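Local coordinates for Serine/threonine-protein kinase Tel1 (Chaetomium thermophilum, PDB 6SKY) that probably phosphorylates serine or threonine followed by glutamine in DNA damage signalling, as a checkpoint kinase of the ATM family that uses ATP, at residues A1877-G1882 with L1917-E1922; V1886-A1891 with D2733-K2738; A1894-R1899 with V2720-F2725; I1924-A1929 with Y2742-A2747; D2803-D2806 with T2811-E2814. All coordinates share one frame; numbering follows the deposited sequence.

Contact 1 (A1877-G1882 with L1917-E1922)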
# COMPACT_ATOMS: atom_id res chain seq x y z
N ALA A 1877 -10.95 41.35 8.27
CA ALA A 1877 -11.79 42.09 7.34
C ALA A 1877 -11.59 41.61 5.91
O ALA A 1877 -12.55 41.41 5.17
CB ALA A 1877 -11.50 43.58 7.44
N ALA A 1878 -10.33 41.44 5.50
CA ALA A 1878 -10.07 40.97 4.14
C ALA A 1878 -10.48 39.53 3.94
O ALA A 1878 -10.73 39.12 2.81
CB ALA A 1878 -8.59 41.14 3.81
N THR A 1879 -10.56 38.74 5.01
CA THR A 1879 -11.11 37.40 4.89
C THR A 1879 -12.62 37.43 4.70
O THR A 1879 -13.17 36.59 3.99
CB THR A 1879 -10.77 36.57 6.12
OG1 THR A 1879 -9.40 36.76 6.46
CG2 THR A 1879 -10.98 35.11 5.83
N ARG A 1880 -13.30 38.40 5.32
CA ARG A 1880 -14.73 38.56 5.09
C ARG A 1880 -15.05 38.96 3.66
O ARG A 1880 -16.08 38.55 3.12
CB ARG A 1880 -15.30 39.58 6.07
CG ARG A 1880 -16.06 38.98 7.22
CD ARG A 1880 -15.67 39.63 8.53
NE ARG A 1880 -15.58 41.07 8.42
CZ ARG A 1880 -14.94 41.83 9.30
NH1 ARG A 1880 -14.90 43.14 9.14
NH2 ARG A 1880 -14.34 41.28 10.34
N CYS A 1881 -14.20 39.75 3.03
CA CYS A 1881 -14.43 40.24 1.68
C CYS A 1881 -13.97 39.27 0.60
O CYS A 1881 -14.15 39.57 -0.59
CB CYS A 1881 -13.72 41.58 1.48
SG CYS A 1881 -14.25 42.87 2.60
N GLY A 1882 -13.38 38.14 0.96
CA GLY A 1882 -12.96 37.17 -0.02
C GLY A 1882 -11.63 37.45 -0.68
O GLY A 1882 -11.38 36.93 -1.77
N LEU A 1917 -6.34 32.24 10.39
CA LEU A 1917 -5.41 31.54 9.51
C LEU A 1917 -6.04 30.28 8.93
O LEU A 1917 -5.71 29.90 7.80
CB LEU A 1917 -4.15 31.20 10.28
CG LEU A 1917 -2.82 31.59 9.64
CD1 LEU A 1917 -2.87 33.02 9.17
CD2 LEU A 1917 -1.71 31.41 10.64
N LEU A 1918 -6.94 29.64 9.66
CA LEU A 1918 -7.59 28.45 9.15
C LEU A 1918 -8.53 28.79 8.00
O LEU A 1918 -8.54 28.10 6.97
CB LEU A 1918 -8.35 27.75 10.27
CG LEU A 1918 -9.13 26.49 9.91
CD1 LEU A 1918 -8.22 25.46 9.31
CD2 LEU A 1918 -9.82 25.95 11.14
N GLU A 1919 -9.30 29.87 8.14
CA GLU A 1919 -10.18 30.29 7.07
C GLU A 1919 -9.40 30.81 5.87
O GLU A 1919 -9.86 30.68 4.74
CB GLU A 1919 -11.13 31.37 7.57
CG GLU A 1919 -12.27 31.65 6.63
CD GLU A 1919 -13.23 32.68 7.17
OE1 GLU A 1919 -13.04 33.12 8.32
OE2 GLU A 1919 -14.18 33.05 6.44
N ILE A 1920 -8.22 31.40 6.10
CA ILE A 1920 -7.38 31.80 4.99
C ILE A 1920 -6.87 30.58 4.23
O ILE A 1920 -7.00 30.50 3.01
CB ILE A 1920 -6.21 32.67 5.48
CG1 ILE A 1920 -6.72 34.00 6.01
CG2 ILE A 1920 -5.24 32.91 4.37
CD1 ILE A 1920 -5.68 34.76 6.74
N PHE A 1921 -6.29 29.62 4.94
CA PHE A 1921 -5.64 28.50 4.27
C PHE A 1921 -6.61 27.49 3.70
O PHE A 1921 -6.23 26.74 2.80
CB PHE A 1921 -4.68 27.80 5.23
CG PHE A 1921 -3.38 28.50 5.36
CD1 PHE A 1921 -2.80 29.10 4.27
CD2 PHE A 1921 -2.73 28.56 6.57
CE1 PHE A 1921 -1.61 29.75 4.39
CE2 PHE A 1921 -1.54 29.21 6.68
CZ PHE A 1921 -0.98 29.80 5.60
N GLU A 1922 -7.86 27.44 4.18
CA GLU A 1922 -8.83 26.58 3.53
C GLU A 1922 -9.20 27.08 2.15
O GLU A 1922 -9.61 26.29 1.29
CB GLU A 1922 -10.09 26.47 4.38
CG GLU A 1922 -9.98 25.55 5.56
CD GLU A 1922 -11.12 25.72 6.52
OE1 GLU A 1922 -11.99 26.58 6.27
OE2 GLU A 1922 -11.16 24.99 7.53
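The Glu1919 carboxylate turns one of its flat sides to Thr1879, whose methyl CG2 stands over the group with its closest approach to CD, 3.6 Å away. Glu1919 OE1 and OE2 lie at nearly equal distances from Thr1879 CG2, 3.8 and 3.9 Å, so the carboxylate meets it broadside. A second flat group, the Arg1880 guanidinium, has the CA of Ala1877 above its centre at 3.7 Å; its NH1 is hydrogen-bonded to Leu1828 O. Glu1919 reaches across because CG starts anti to the backbone N (chi1 -167°) and the chain beyond is extended. Thr1879 suits its place by being two-sided: OG1 bonds back to Ala1875 O and passes Ile1920 CG1 at 3.9 Å, while CG2 faces the glutamate. Were Glu1919 cut back to an alanine, the Thr1879 methyl would probably lose part of its cover and a gap would open beside it. Helix 1871-1880 closes in a Schellman motif at Gly1882, whose positive phi is easiest for a residue with no side chain. Helix 1884-1898 follows and fits against both partners, Ala1887 meeting Thr1879 and Ile1920, while helix 1836-1849 packs on Ala1878 and Cys1881.

Contact 2 (V1886-A1891 with D2733-K2738)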
# COMPACT_ATOMS: atom_id res chain seq x y z
N VAL A 1886 -4.49 38.88 0.09
CA VAL A 1886 -4.37 40.09 0.89
C VAL A 1886 -4.48 39.76 2.37
O VAL A 1886 -3.74 40.30 3.20
CB VAL A 1886 -5.44 41.11 0.45
CG1 VAL A 1886 -5.30 42.37 1.21
CG2 VAL A 1886 -5.32 41.38 -1.02
N ALA A 1887 -5.38 38.85 2.72
CA ALA A 1887 -5.55 38.46 4.11
C ALA A 1887 -4.31 37.76 4.64
O ALA A 1887 -3.91 37.97 5.79
CB ALA A 1887 -6.76 37.55 4.26
N LEU A 1888 -3.67 36.93 3.82
CA LEU A 1888 -2.44 36.27 4.24
C LEU A 1888 -1.31 37.26 4.43
O LEU A 1888 -0.54 37.16 5.40
CB LEU A 1888 -2.06 35.20 3.22
CG LEU A 1888 -0.82 34.36 3.52
CD1 LEU A 1888 -0.94 33.69 4.85
CD2 LEU A 1888 -0.66 33.35 2.45
N LEU A 1889 -1.18 38.24 3.54
CA LEU A 1889 -0.17 39.27 3.73
C LEU A 1889 -0.40 40.04 5.03
O LEU A 1889 0.55 40.31 5.78
CB LEU A 1889 -0.15 40.21 2.54
CG LEU A 1889 0.77 41.42 2.60
CD1 LEU A 1889 2.21 41.01 2.71
CD2 LEU A 1889 0.57 42.25 1.39
N PHE A 1890 -1.65 40.40 5.32
CA PHE A 1890 -1.93 41.11 6.56
C PHE A 1890 -1.66 40.24 7.77
O PHE A 1890 -1.19 40.73 8.80
CB PHE A 1890 -3.38 41.59 6.58
CG PHE A 1890 -3.63 42.77 5.72
CD1 PHE A 1890 -2.66 43.71 5.51
CD2 PHE A 1890 -4.85 42.94 5.11
CE1 PHE A 1890 -2.90 44.79 4.72
CE2 PHE A 1890 -5.09 44.03 4.33
CZ PHE A 1890 -4.12 44.95 4.13
N ALA A 1891 -1.96 38.94 7.69
CA ALA A 1891 -1.69 38.04 8.80
C ALA A 1891 -0.20 37.93 9.08
O ALA A 1891 0.22 37.84 10.24
CB ALA A 1891 -2.29 36.67 8.52
N ASP A 2733 -0.92 39.46 -4.81
CA ASP A 2733 -1.00 38.33 -5.72
C ASP A 2733 0.38 37.92 -6.20
O ASP A 2733 0.78 36.75 -6.10
CB ASP A 2733 -1.89 38.69 -6.91
CG ASP A 2733 -3.06 39.54 -6.50
OD1 ASP A 2733 -3.64 39.29 -5.43
OD2 ASP A 2733 -3.41 40.47 -7.26
N GLU A 2734 1.12 38.89 -6.73
CA GLU A 2734 2.50 38.65 -7.14
C GLU A 2734 3.35 38.20 -5.97
O GLU A 2734 4.17 37.29 -6.12
CB GLU A 2734 3.06 39.93 -7.75
CG GLU A 2734 4.23 39.71 -8.65
CD GLU A 2734 4.82 41.01 -9.14
OE1 GLU A 2734 4.50 42.06 -8.53
OE2 GLU A 2734 5.59 41.00 -10.11
N TRP A 2735 3.18 38.81 -4.81
CA TRP A 2735 3.95 38.42 -3.63
C TRP A 2735 3.74 36.95 -3.31
O TRP A 2735 4.71 36.22 -3.09
CB TRP A 2735 3.54 39.30 -2.46
CG TRP A 2735 4.00 38.87 -1.11
CD1 TRP A 2735 5.21 39.11 -0.55
CD2 TRP A 2735 3.25 38.15 -0.14
NE1 TRP A 2735 5.27 38.57 0.70
CE2 TRP A 2735 4.07 37.98 0.98
CE3 TRP A 2735 1.95 37.63 -0.10
CZ2 TRP A 2735 3.65 37.32 2.11
CZ3 TRP A 2735 1.54 36.97 1.02
CH2 TRP A 2735 2.38 36.82 2.11
N PHE A 2736 2.49 36.50 -3.27
CA PHE A 2736 2.23 35.11 -2.92
C PHE A 2736 2.80 34.16 -3.95
O PHE A 2736 3.40 33.14 -3.60
CB PHE A 2736 0.73 34.90 -2.75
CG PHE A 2736 0.37 33.53 -2.28
CD1 PHE A 2736 0.66 33.14 -1.01
CD2 PHE A 2736 -0.24 32.64 -3.12
CE1 PHE A 2736 0.35 31.89 -0.58
CE2 PHE A 2736 -0.56 31.40 -2.70
CZ PHE A 2736 -0.26 31.02 -1.43
N GLN A 2737 2.65 34.48 -5.23
CA GLN A 2737 3.17 33.59 -6.26
C GLN A 2737 4.69 33.50 -6.21
O GLN A 2737 5.27 32.42 -6.35
CB GLN A 2737 2.71 34.05 -7.63
CG GLN A 2737 3.06 33.12 -8.73
CD GLN A 2737 3.11 33.83 -10.06
OE1 GLN A 2737 2.55 34.91 -10.21
NE2 GLN A 2737 3.80 33.24 -11.02
N LYS A 2738 5.37 34.62 -5.99
CA LYS A 2738 6.82 34.61 -5.98
C LYS A 2738 7.38 33.93 -4.75
O LYS A 2738 8.42 33.26 -4.82
CB LYS A 2738 7.37 36.02 -6.08
CG LYS A 2738 6.89 36.79 -7.27
CD LYS A 2738 7.12 36.05 -8.54
CE LYS A 2738 6.90 36.94 -9.72
NZ LYS A 2738 5.50 36.95 -10.12
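Leu1888 and Leu1889 meet Trp2735 and Phe2736 without a polar bond between them; backbone bonds such as Lys2738 N to Glu2734 O at 2.9 Å stay inside each helix, and Phe2736 O also accepts the hydroxyl of Thr2740. What meets across the interface is apolar, and all four side chains are buried. Trp2735 contributes most, laying its indole across the backbone and side chain of Leu1889. The methyl CD1 of Leu1889 stands over the centre of the Trp2735 six-membered ring, 4.0 Å from the centroid and only 11° off the normal, a CH-pi contact. Leu1889 CB covers the same ring, 4.0 Å from Trp2735 CZ3. Leu1888 approaches differently: its CG comes to the edge of the indole, 4.3 Å from Trp2735 CH2, while its CD2 runs on to Phe2736 CE1 at 3.5 Å. With CG anti to the backbone N (chi1 -178°), Leu1888 projects its branched end forward between the two aromatic residues. The axes of the two segments pass 9.9 Å apart at 75°, and the broad indole face gives Leu1889 a flat surface to lie on. Ile1920 and Phe1921 of helix 1916-1923 also pack on Leu1888. The arrangement is characteristic of PI3-kinase-related kinases, in which the helical FAT region embraces the kinase domain; helix 2732-2755 precedes the chain segment carrying His2762, His2764 and Asn2765 of the nucleotide and magnesium site.

Contact 3 (A1894-R1899 with V2720-F2725)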
# COMPACT_ATOMS: atom_id res chain seq x y z
N ALA A 1894 0.87 41.07 10.83
CA ALA A 1894 0.45 40.99 12.22
C ALA A 1894 1.39 40.12 13.04
O ALA A 1894 1.81 40.49 14.15
CB ALA A 1894 -0.97 40.45 12.31
N ALA A 1895 1.73 38.94 12.52
CA ALA A 1895 2.65 38.05 13.22
C ALA A 1895 3.99 38.73 13.45
O ALA A 1895 4.60 38.55 14.51
CB ALA A 1895 2.84 36.76 12.43
N GLU A 1896 4.46 39.51 12.49
CA GLU A 1896 5.68 40.28 12.72
C GLU A 1896 5.49 41.29 13.84
O GLU A 1896 6.40 41.52 14.64
CB GLU A 1896 6.12 41.00 11.44
CG GLU A 1896 6.53 40.09 10.31
CD GLU A 1896 6.77 40.87 9.04
OE1 GLU A 1896 7.15 42.05 9.13
OE2 GLU A 1896 6.58 40.30 7.95
N SER A 1897 4.31 41.91 13.90
CA SER A 1897 4.06 42.87 14.96
C SER A 1897 4.07 42.22 16.34
O SER A 1897 4.43 42.86 17.33
CB SER A 1897 2.72 43.58 14.72
OG SER A 1897 1.63 42.69 14.90
N THR A 1898 3.68 40.94 16.43
CA THR A 1898 3.73 40.27 17.73
C THR A 1898 5.17 40.06 18.18
O THR A 1898 5.56 40.48 19.28
CB THR A 1898 2.99 38.92 17.69
OG1 THR A 1898 3.76 37.98 16.94
CG2 THR A 1898 1.61 39.07 17.08
N ARG A 1899 5.97 39.38 17.36
CA ARG A 1899 7.39 39.18 17.67
C ARG A 1899 8.12 40.51 17.71
O ARG A 1899 8.28 41.11 18.78
CB ARG A 1899 8.03 38.26 16.63
CG ARG A 1899 9.28 38.84 15.98
CD ARG A 1899 9.80 37.98 14.85
NE ARG A 1899 8.86 37.90 13.74
CZ ARG A 1899 9.09 37.29 12.59
NH1 ARG A 1899 10.25 36.68 12.38
NH2 ARG A 1899 8.17 37.27 11.65
N VAL A 2720 16.14 38.37 8.03
CA VAL A 2720 15.49 39.46 7.31
C VAL A 2720 15.05 39.04 5.92
O VAL A 2720 14.75 39.88 5.08
CB VAL A 2720 16.42 40.68 7.20
CG1 VAL A 2720 16.77 41.20 8.55
CG2 VAL A 2720 17.65 40.30 6.45
N MET A 2721 15.03 37.74 5.65
CA MET A 2721 14.78 37.31 4.28
C MET A 2721 13.34 37.56 3.86
O MET A 2721 13.07 37.74 2.67
CB MET A 2721 15.15 35.85 4.12
CG MET A 2721 15.04 35.31 2.72
SD MET A 2721 16.22 36.02 1.60
CE MET A 2721 15.48 35.53 0.05
N ARG A 2722 12.42 37.59 4.81
CA ARG A 2722 11.02 37.81 4.48
C ARG A 2722 10.78 39.16 3.84
O ARG A 2722 9.74 39.35 3.22
CB ARG A 2722 10.17 37.68 5.73
CG ARG A 2722 10.31 38.82 6.66
CD ARG A 2722 9.69 38.49 7.98
NE ARG A 2722 9.94 39.52 8.97
CZ ARG A 2722 11.04 39.59 9.70
NH1 ARG A 2722 11.19 40.55 10.59
NH2 ARG A 2722 12.00 38.70 9.54
N TYR A 2723 11.72 40.09 3.96
CA TYR A 2723 11.56 41.38 3.32
C TYR A 2723 11.95 41.37 1.86
O TYR A 2723 11.50 42.24 1.13
CB TYR A 2723 12.39 42.42 4.05
CG TYR A 2723 11.84 42.74 5.41
CD1 TYR A 2723 12.47 42.31 6.55
CD2 TYR A 2723 10.67 43.45 5.54
CE1 TYR A 2723 11.97 42.59 7.78
CE2 TYR A 2723 10.16 43.74 6.77
CZ TYR A 2723 10.81 43.31 7.88
OH TYR A 2723 10.30 43.60 9.12
N PHE A 2724 12.75 40.40 1.41
CA PHE A 2724 13.10 40.36 -0.00
C PHE A 2724 11.86 40.40 -0.86
O PHE A 2724 11.84 41.04 -1.92
CB PHE A 2724 13.92 39.12 -0.32
CG PHE A 2724 14.27 38.97 -1.78
CD1 PHE A 2724 15.38 39.59 -2.30
CD2 PHE A 2724 13.48 38.23 -2.62
CE1 PHE A 2724 15.69 39.47 -3.61
CE2 PHE A 2724 13.78 38.12 -3.94
CZ PHE A 2724 14.89 38.73 -4.43
N PHE A 2725 10.80 39.75 -0.41
CA PHE A 2725 9.57 39.68 -1.17
C PHE A 2725 8.67 40.86 -0.93
O PHE A 2725 7.89 41.22 -1.81
CB PHE A 2725 8.84 38.38 -0.85
CG PHE A 2725 9.65 37.16 -1.14
CD1 PHE A 2725 9.71 36.67 -2.42
CD2 PHE A 2725 10.39 36.55 -0.16
CE1 PHE A 2725 10.47 35.59 -2.70
CE2 PHE A 2725 11.15 35.47 -0.45
CZ PHE A 2725 11.18 34.99 -1.72
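Arg2722, Glu1896 and Arg1899 carry this junction between the FAT region and the kinase domain, with helix 1884-1898 bringing the glutamate up at its C-terminal end. Arg2722 has the most surface buried. Its guanidinium is used on edge and faces alike: Glu1896 CD lies at the edge, near the plane, and OE2 of Glu1896 makes a salt bridge to Arg2722 NE at 3.6 Å. The carboxylate is turned 77° from the guanidinium, an orientation unlike the flat two-pronged pairing often seen between these groups. Over one face lies Arg1899, its guanidinium stacked in an offset manner with centres 4.2 Å apart and planes at 24°. The closeness of the two cations is probably eased by nearby acids: Asp2806, which forms a salt bridge with Arg2722 NH2 and also touches Arg1899, and Glu1896. Pro2719 O and Tyr2682 OH take further hydrogen bonds from Arg2722, which probably fix its rotation. Replacing Glu1896 by a glutamine is likely to leave Arg2722 NE without its charged mate and the stacked arginines less well compensated. The glutamate is well suited in length, its extended chain also bringing OE1 to 3.5 Å from Tyr2723 OH. In Arg2722, CG sits between the backbone N and the carbonyl carbon (chi1 72°), and the chain runs straight on to NE; Tyr2723 CE1 lies 3.5 Å above the Arg2722 guanidinium plane, on the face opposite Arg1899.

Contact 4 (I1924-A1929 with Y2742-A2747)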
# COMPACT_ATOMS: atom_id res chain seq x y z
N ILE A 1924 -7.34 29.80 0.23
CA ILE A 1924 -6.31 30.27 -0.67
C ILE A 1924 -5.99 29.18 -1.68
O ILE A 1924 -6.22 27.99 -1.45
CB ILE A 1924 -5.06 30.71 0.10
CG1 ILE A 1924 -4.37 31.85 -0.61
CG2 ILE A 1924 -4.09 29.56 0.25
CD1 ILE A 1924 -3.37 32.54 0.23
N ASP A 1925 -5.47 29.60 -2.83
CA ASP A 1925 -5.34 28.73 -3.99
C ASP A 1925 -3.91 28.20 -4.09
O ASP A 1925 -3.11 28.63 -4.92
CB ASP A 1925 -5.76 29.47 -5.25
CG ASP A 1925 -5.83 28.57 -6.46
OD1 ASP A 1925 -5.77 27.34 -6.28
OD2 ASP A 1925 -5.93 29.10 -7.59
N ASP A 1926 -3.61 27.22 -3.24
CA ASP A 1926 -2.34 26.52 -3.30
C ASP A 1926 -2.61 25.10 -2.87
O ASP A 1926 -3.41 24.88 -1.95
CB ASP A 1926 -1.27 27.15 -2.41
CG ASP A 1926 0.13 26.89 -2.92
OD1 ASP A 1926 0.40 27.21 -4.09
OD2 ASP A 1926 0.96 26.36 -2.15
N PRO A 1927 -1.98 24.11 -3.50
CA PRO A 1927 -2.20 22.73 -3.07
C PRO A 1927 -1.65 22.42 -1.68
O PRO A 1927 -2.27 21.63 -0.96
CB PRO A 1927 -1.48 21.90 -4.15
CG PRO A 1927 -1.24 22.83 -5.27
CD PRO A 1927 -1.12 24.19 -4.69
N ASP A 1928 -0.53 23.02 -1.28
CA ASP A 1928 0.20 22.55 -0.11
C ASP A 1928 0.12 23.44 1.11
O ASP A 1928 0.56 23.02 2.18
CB ASP A 1928 1.68 22.36 -0.47
CG ASP A 1928 1.88 21.50 -1.68
OD1 ASP A 1928 1.08 20.58 -1.91
OD2 ASP A 1928 2.86 21.74 -2.42
N ALA A 1929 -0.40 24.66 0.99
CA ALA A 1929 -0.29 25.61 2.10
C ALA A 1929 -1.10 25.16 3.31
O ALA A 1929 -0.65 25.31 4.45
CB ALA A 1929 -0.73 26.99 1.64
N TYR A 2742 9.87 30.65 -4.70
CA TYR A 2742 11.06 30.52 -3.87
C TYR A 2742 11.05 29.22 -3.08
O TYR A 2742 12.03 28.47 -3.09
CB TYR A 2742 11.16 31.72 -2.94
CG TYR A 2742 12.18 31.62 -1.85
CD1 TYR A 2742 11.82 31.21 -0.59
CD2 TYR A 2742 13.49 31.96 -2.07
CE1 TYR A 2742 12.73 31.11 0.39
CE2 TYR A 2742 14.40 31.87 -1.08
CZ TYR A 2742 14.01 31.45 0.15
OH TYR A 2742 14.92 31.35 1.16
N THR A 2743 9.95 28.94 -2.38
CA THR A 2743 9.90 27.74 -1.55
C THR A 2743 10.02 26.47 -2.37
O THR A 2743 10.72 25.54 -1.99
CB THR A 2743 8.61 27.73 -0.74
OG1 THR A 2743 8.41 29.00 -0.14
CG2 THR A 2743 8.70 26.72 0.35
N ARG A 2744 9.37 26.43 -3.53
CA ARG A 2744 9.41 25.22 -4.35
C ARG A 2744 10.79 24.98 -4.95
O ARG A 2744 11.27 23.84 -4.96
CB ARG A 2744 8.38 25.31 -5.46
CG ARG A 2744 6.99 25.00 -5.04
CD ARG A 2744 6.08 25.27 -6.17
NE ARG A 2744 4.70 24.94 -5.85
CZ ARG A 2744 3.69 25.17 -6.67
NH1 ARG A 2744 2.46 24.84 -6.32
NH2 ARG A 2744 3.91 25.72 -7.85
N THR A 2745 11.43 26.02 -5.49
CA THR A 2745 12.75 25.81 -6.06
C THR A 2745 13.77 25.48 -4.98
O THR A 2745 14.68 24.67 -5.23
CB THR A 2745 13.18 27.02 -6.86
OG1 THR A 2745 12.97 28.20 -6.09
CG2 THR A 2745 12.37 27.12 -8.10
N THR A 2746 13.63 26.04 -3.78
CA THR A 2746 14.51 25.67 -2.69
C THR A 2746 14.33 24.21 -2.30
O THR A 2746 15.30 23.50 -2.05
CB THR A 2746 14.27 26.58 -1.50
OG1 THR A 2746 14.39 27.93 -1.93
CG2 THR A 2746 15.27 26.34 -0.43
N ALA A 2747 13.08 23.74 -2.25
CA ALA A 2747 12.84 22.34 -1.91
C ALA A 2747 13.44 21.40 -2.94
O ALA A 2747 14.08 20.40 -2.60
CB ALA A 2747 11.34 22.10 -1.77
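Asp1926 and Pro1927, in the loop after helix 1916-1923, receive the far end of Arg2744, which stretches out from helix 2732-2755. The loop enters with Ile1924, whose aliphatic side chain is buried against Leu1888 and Phe2736, as befits the apolar end of the segment. Asp1925 looks to another part of the FAT region, where its OD1 forms a salt bridge with Arg2123. At Asp1926 the loop comes to Arg2744: OD1 of Asp1926 lies 3.9 Å from Arg2744 NH1, a long ion pair in which the oxygen stands well out of the guanidinium plane. No N-H is aimed at it, and the attraction is therefore one of charge alone. Pro1927 adds its ring carbon CD, 4.0 Å from Arg2744 NH1 and at the edge of the guanidinium, an apolar atom that offers NH1 no acceptor there. Asp1928 may add to the negative field, its OD2 being 5.0 Å from Arg2744 NH1, but its carboxylate is already engaged, OD1 with Arg2642 and Arg2819. An arginine suits the helix here because its chain, extended from CG to NE, carries a positive charge across to this acidic loop. One turn of that helix is reinforced at Tyr2742 O, which takes both Thr2746 N at 3.0 Å and Thr2746 OG1 at 2.7 Å, from opposite faces of the carbonyl plane. Helix 2816-2828 completes the surroundings: Val2816 touches Asp1926, and Cys2820 lies against both Asp1928 and Ala2747, so that loop and helix share a neighbour.

Contact 5 (D2803-D2806 with T2811-E2814)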
# COMPACT_ATOMS: atom_id res chain seq x y z
N ASP A 2803 17.81 32.27 7.77
CA ASP A 2803 17.40 33.19 6.72
C ASP A 2803 16.74 32.47 5.55
O ASP A 2803 15.84 33.02 4.93
CB ASP A 2803 18.58 34.00 6.22
CG ASP A 2803 18.64 35.37 6.86
OD1 ASP A 2803 19.41 35.56 7.82
OD2 ASP A 2803 17.91 36.26 6.40
N ILE A 2804 17.18 31.26 5.22
CA ILE A 2804 16.51 30.53 4.16
C ILE A 2804 15.09 30.19 4.58
O ILE A 2804 14.15 30.28 3.78
CB ILE A 2804 17.31 29.27 3.77
CG1 ILE A 2804 18.29 29.57 2.64
CG2 ILE A 2804 16.40 28.18 3.29
CD1 ILE A 2804 19.34 30.54 2.98
N VAL A 2805 14.89 29.83 5.84
CA VAL A 2805 13.58 29.45 6.33
C VAL A 2805 12.70 30.66 6.56
O VAL A 2805 11.47 30.57 6.47
CB VAL A 2805 13.74 28.61 7.60
CG1 VAL A 2805 12.41 28.23 8.15
CG2 VAL A 2805 14.52 27.38 7.30
N ASP A 2806 13.29 31.82 6.85
CA ASP A 2806 12.50 33.02 7.06
C ASP A 2806 11.77 33.44 5.79
O ASP A 2806 10.67 34.00 5.87
CB ASP A 2806 13.39 34.15 7.55
CG ASP A 2806 12.60 35.31 8.10
OD1 ASP A 2806 11.84 35.11 9.06
OD2 ASP A 2806 12.76 36.43 7.59
N THR A 2811 4.36 29.65 8.24
CA THR A 2811 4.55 28.22 8.50
C THR A 2811 5.92 27.88 7.95
O THR A 2811 6.10 27.72 6.75
CB THR A 2811 3.47 27.39 7.84
OG1 THR A 2811 3.66 27.41 6.42
CG2 THR A 2811 2.11 27.96 8.14
N LYS A 2812 6.91 27.79 8.84
CA LYS A 2812 8.29 27.93 8.40
C LYS A 2812 8.74 26.83 7.44
O LYS A 2812 8.88 27.09 6.25
CB LYS A 2812 9.18 27.98 9.63
CG LYS A 2812 8.63 28.91 10.68
CD LYS A 2812 9.72 29.57 11.49
CE LYS A 2812 10.40 28.59 12.41
NZ LYS A 2812 11.38 29.27 13.29
N THR A 2813 8.88 25.60 7.92
CA THR A 2813 9.23 24.49 7.05
C THR A 2813 8.05 23.58 6.76
O THR A 2813 8.11 22.80 5.81
CB THR A 2813 10.36 23.65 7.65
OG1 THR A 2813 10.35 23.76 9.07
CG2 THR A 2813 11.70 24.12 7.13
N GLU A 2814 6.98 23.66 7.54
CA GLU A 2814 5.78 22.89 7.28
C GLU A 2814 5.03 23.47 6.09
O GLU A 2814 5.14 24.66 5.77
CB GLU A 2814 4.89 22.91 8.50
CG GLU A 2814 5.64 23.13 9.77
CD GLU A 2814 6.32 21.88 10.24
OE1 GLU A 2814 5.90 20.79 9.80
OE2 GLU A 2814 7.27 21.98 11.04
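Val2805 and Lys2812 bring their CA atoms to 5.9 Å of each other, where the chain, having left the short helix 2802-2806, doubles back as an irregular loop before helix 2816-2828. The side-chain contact depends on one methyl. Val2805 CG1, held anti to the backbone N (chi1 178°), points across to Lys2812 CB at 3.6 Å and also lies 4.0 Å from the carbonyl C of Lys2812. Beyond it, Thr2813 CG2 approaches Val2805 CG1 at 4.3 Å, so two successive loop residues touch it. Lysine can serve here because only the root of its chain is used: it bends at chi2 and chi3, and its ammonium end leads away from the valine. Threonine likewise offers its methyl to the contact. Valine, compact and branched at CB, suits a helix residue close to the returning backbone. Within the loop, Thr2811 OG1 bonds to Glu2814 O at 3.2 Å, with the donor 43° out of the carbonyl plane, a link that closes the turn on itself. The helix uses its other sides for polar work: Asp2803 bonds to His2678 and Val2720 N, while Asp2806 pairs with Arg2722. The segments follow the magnesium ligand Asp2779 in the kinase domain. Between the side chains the contact is apolar, which probably gives a modest attraction without strong directional preference and leaves the charged end of Lys2812 apart from it.

How the contacts relate
Contacts 1 and 2 are buried, contact 3 is partly so, and contacts 4 and 5 lie at the surface. Helix 1884-1898 serves contacts 2 and 3, first with leucines and then with charged residues near its end; helix 2732-2755 likewise serves contacts 2 and 4. Contacts 2, 3 and 4 join the FAT region to the kinase domain, whereas contact 1 stays within the former and contact 5 within the latter. Contact 2 is aromatic and aliphatic, contacts 3 and 4 rest on charge, contact 5 is apolar although at the surface, and contact 1 pairs a methyl with a carboxylate. Ile1924 bridges contacts 2 and 4, and the Arg2722-Asp2806 salt bridge ties contact 3 to contact 5.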